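Local coordinates for Peptide/nickel transport system substrate-binding protein (Listeria monocytogenes serotype 1/2a, PDB 5KZT), which probably binds peptides outside the cell and delivers them to a membrane transporter, as an OppA-type substrate-binding protein, at residues N203-N211 with L222-V230. Residues are numbered along the deposited sequence; the frame is centred on the assembly and turned at random.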
# COMPACT_ATOMS: atom_id res chain seq x y z
N ASN A 203 -15.66 13.50 -2.82
CA ASN A 203 -16.41 13.30 -4.06
C ASN A 203 -15.80 12.21 -4.92
O ASN A 203 -14.70 11.71 -4.65
CB ASN A 203 -16.59 14.62 -4.84
CG ASN A 203 -15.28 15.19 -5.35
OD1 ASN A 203 -14.28 15.17 -4.64
ND2 ASN A 203 -15.30 15.76 -6.56
N LYS A 204 -16.53 11.86 -5.98
CA LYS A 204 -16.22 10.69 -6.80
C LYS A 204 -15.48 10.99 -8.09
O LYS A 204 -15.35 10.11 -8.95
CB LYS A 204 -17.52 9.95 -7.11
CG LYS A 204 -18.27 9.53 -5.86
CD LYS A 204 -19.36 8.52 -6.18
CE LYS A 204 -20.42 9.10 -7.11
NZ LYS A 204 -21.46 8.07 -7.45
N LYS A 205 -14.97 12.22 -8.23
CA LYS A 205 -14.20 12.65 -9.37
C LYS A 205 -13.04 13.52 -8.91
O LYS A 205 -13.11 14.17 -7.86
CB LYS A 205 -15.09 13.41 -10.36
CG LYS A 205 -16.15 12.51 -10.93
CD LYS A 205 -16.96 13.09 -12.08
CE LYS A 205 -18.18 12.21 -12.32
NZ LYS A 205 -18.38 11.96 -13.75
N TRP A 206 -11.96 13.47 -9.66
CA TRP A 206 -10.86 14.39 -9.49
C TRP A 206 -10.06 14.41 -10.77
O TRP A 206 -10.25 13.55 -11.65
CB TRP A 206 -9.98 14.01 -8.29
CG TRP A 206 -9.46 12.61 -8.28
CD1 TRP A 206 -8.29 12.17 -8.81
CD2 TRP A 206 -10.07 11.46 -7.67
NE1 TRP A 206 -8.14 10.83 -8.59
CE2 TRP A 206 -9.21 10.37 -7.89
CE3 TRP A 206 -11.26 11.25 -6.95
CZ2 TRP A 206 -9.49 9.07 -7.42
CZ3 TRP A 206 -11.54 9.97 -6.49
CH2 TRP A 206 -10.66 8.89 -6.73
N THR A 207 -9.16 15.39 -10.86
CA THR A 207 -8.48 15.73 -12.10
C THR A 207 -7.01 16.04 -11.87
O THR A 207 -6.67 16.70 -10.89
CB THR A 207 -9.13 16.98 -12.73
OG1 THR A 207 -10.54 16.83 -12.71
CG2 THR A 207 -8.68 17.19 -14.16
N TYR A 208 -6.15 15.56 -12.77
CA TYR A 208 -4.75 15.93 -12.79
C TYR A 208 -4.59 16.87 -13.95
O TYR A 208 -5.08 16.57 -15.04
CB TYR A 208 -3.87 14.71 -13.00
CG TYR A 208 -3.95 13.67 -11.90
CD1 TYR A 208 -3.30 13.87 -10.68
CD2 TYR A 208 -4.66 12.47 -12.08
CE1 TYR A 208 -3.37 12.93 -9.68
CE2 TYR A 208 -4.71 11.52 -11.07
CZ TYR A 208 -4.05 11.76 -9.87
OH TYR A 208 -4.11 10.83 -8.89
N VAL A 209 -3.92 18.00 -13.73
CA VAL A 209 -3.63 18.91 -14.83
C VAL A 209 -2.14 19.14 -14.86
O VAL A 209 -1.52 19.30 -13.81
CB VAL A 209 -4.40 20.25 -14.72
CG1 VAL A 209 -4.13 21.11 -15.93
CG2 VAL A 209 -5.90 20.00 -14.63
N LYS A 210 -1.56 19.14 -16.07
CA LYS A 210 -0.13 19.37 -16.22
C LYS A 210 0.31 20.62 -15.44
O LYS A 210 -0.28 21.69 -15.59
CB LYS A 210 0.25 19.51 -17.71
CG LYS A 210 1.71 19.88 -17.95
CD LYS A 210 2.15 19.71 -19.39
CE LYS A 210 3.53 20.34 -19.57
NZ LYS A 210 4.20 20.05 -20.86
N ASN A 211 1.34 20.45 -14.61
CA ASN A 211 1.84 21.52 -13.75
C ASN A 211 2.84 22.37 -14.53
O ASN A 211 3.92 21.91 -14.84
CB ASN A 211 2.50 20.90 -12.50
CG ASN A 211 3.06 21.94 -11.54
OD1 ASN A 211 2.89 23.15 -11.73
ND2 ASN A 211 3.73 21.47 -10.50
N LEU A 222 0.70 14.67 -21.31
CA LEU A 222 -0.72 14.75 -21.01
C LEU A 222 -1.06 16.13 -20.44
O LEU A 222 -0.44 16.55 -19.47
CB LEU A 222 -1.13 13.67 -20.03
CG LEU A 222 -1.13 12.26 -20.61
CD1 LEU A 222 -1.28 11.23 -19.50
CD2 LEU A 222 -2.20 12.12 -21.67
N LYS A 223 -2.01 16.82 -21.04
CA LYS A 223 -2.46 18.08 -20.45
C LYS A 223 -3.43 17.85 -19.27
O LYS A 223 -3.49 18.65 -18.36
CB LYS A 223 -3.02 19.03 -21.52
CG LYS A 223 -4.37 18.66 -22.08
CD LYS A 223 -4.67 19.50 -23.32
CE LYS A 223 -6.03 19.13 -23.86
NZ LYS A 223 -6.42 19.92 -25.03
N GLN A 224 -4.17 16.73 -19.28
CA GLN A 224 -5.23 16.48 -18.29
C GLN A 224 -5.53 14.99 -18.16
O GLN A 224 -5.58 14.26 -19.15
CB GLN A 224 -6.50 17.25 -18.67
CG GLN A 224 -7.59 17.16 -17.61
CD GLN A 224 -8.53 18.35 -17.62
OE1 GLN A 224 -8.11 19.49 -17.82
NE2 GLN A 224 -9.81 18.09 -17.38
N ILE A 225 -5.70 14.54 -16.92
CA ILE A 225 -6.09 13.15 -16.63
C ILE A 225 -7.34 13.24 -15.75
O ILE A 225 -7.29 13.81 -14.68
CB ILE A 225 -4.96 12.36 -15.94
CG1 ILE A 225 -3.66 12.41 -16.76
CG2 ILE A 225 -5.39 10.92 -15.70
CD1 ILE A 225 -2.42 12.00 -15.97
N ASN A 226 -8.45 12.71 -16.24
CA ASN A 226 -9.73 12.74 -15.53
C ASN A 226 -9.94 11.39 -14.87
O ASN A 226 -9.78 10.35 -15.52
CB ASN A 226 -10.88 12.98 -16.51
CG ASN A 226 -10.72 14.29 -17.28
OD1 ASN A 226 -10.56 15.35 -16.66
ND2 ASN A 226 -10.77 14.23 -18.61
N VAL A 227 -10.29 11.41 -13.58
CA VAL A 227 -10.54 10.19 -12.82
C VAL A 227 -11.94 10.21 -12.25
O VAL A 227 -12.37 11.23 -11.71
CB VAL A 227 -9.53 10.02 -11.66
CG1 VAL A 227 -9.71 8.65 -11.02
CG2 VAL A 227 -8.11 10.19 -12.18
N GLN A 228 -12.64 9.08 -12.36
CA GLN A 228 -13.95 8.90 -11.72
C GLN A 228 -14.00 7.57 -10.98
O GLN A 228 -13.39 6.58 -11.40
CB GLN A 228 -15.08 9.02 -12.73
CG GLN A 228 -15.04 8.00 -13.84
CD GLN A 228 -16.15 8.20 -14.84
OE1 GLN A 228 -17.33 8.04 -14.52
NE2 GLN A 228 -15.78 8.51 -16.07
N VAL A 229 -14.72 7.56 -9.88
CA VAL A 229 -14.92 6.34 -9.12
C VAL A 229 -15.95 5.43 -9.79
O VAL A 229 -17.06 5.86 -10.09
CB VAL A 229 -15.33 6.66 -7.67
CG1 VAL A 229 -15.64 5.39 -6.90
CG2 VAL A 229 -14.19 7.43 -7.01
N VAL A 230 -15.56 4.19 -10.03
CA VAL A 230 -16.45 3.16 -10.62
C VAL A 230 -16.21 1.90 -9.81
O VAL A 230 -15.08 1.51 -9.62
CB VAL A 230 -16.13 2.86 -12.10
CG1 VAL A 230 -17.08 1.79 -12.64
CG2 VAL A 230 -16.23 4.12 -12.95
O HOH W 1 -12.09 15.57 -14.24
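Trp206 and Tyr208 pair with Val227 and Ile225 in the antiparallel ladder that joins the two central strands of a four-stranded mixed sheet in this periplasmic-binding-protein fold. The axes of strands 205-210 and 224-229 approach to 4.6 Å, their N-to-C directions 172° apart, and strands 194-197 and 16-21 flank the pair. Both hydrogen-bonded pairs are complete: Tyr208 N to Ile225 O and Ile225 N to Tyr208 O each measure 2.8 Å, and Trp206 and Val227 exchange bonds in the same way. Lys204 O and Lys210 N extend the ladder at its two ends, accepting from Val229 N and donating to Lys223 O.

The aromatic face of the sheet is buried. A chi1 of 54° places the Trp206 indole between its backbone N and carbonyl carbon, from where the ring reaches across to the other strand. Val227 CB lies over the five-membered ring, 3.8 Å from its centroid and 23° off the normal, a CH-pi contact, while Val229 CG2 meets CZ3 of the same indole at 3.7 Å. Val227 CG2 touches both Trp206 NE1 (3.6 Å) and Tyr208 CE2 (3.8 Å); Ile225 CB meets the Tyr208 ring at its edge. Val41 of helix 36-45 and Phe194 and Leu196 of strand 194-197 also pack on Tyr208.

The other face, bearing Lys205, Thr207, Gln224, Asn226 and Gln228, is mostly polar, with Val209 the apolar exception. Thr207 OG1 bonds Asp198, and Asn226 ND2 bonds Asn18, linking this face to strand 16-21 and to the residue just beyond strand 194-197. A water donates to Asn226 OD1; its unusually short link to Thr207 OG1 is doubtful. Asn226 OD1 also receives a nearly straight bond from Gln224 NE2, 2.9 Å away on a lone pair in the carbonyl plane.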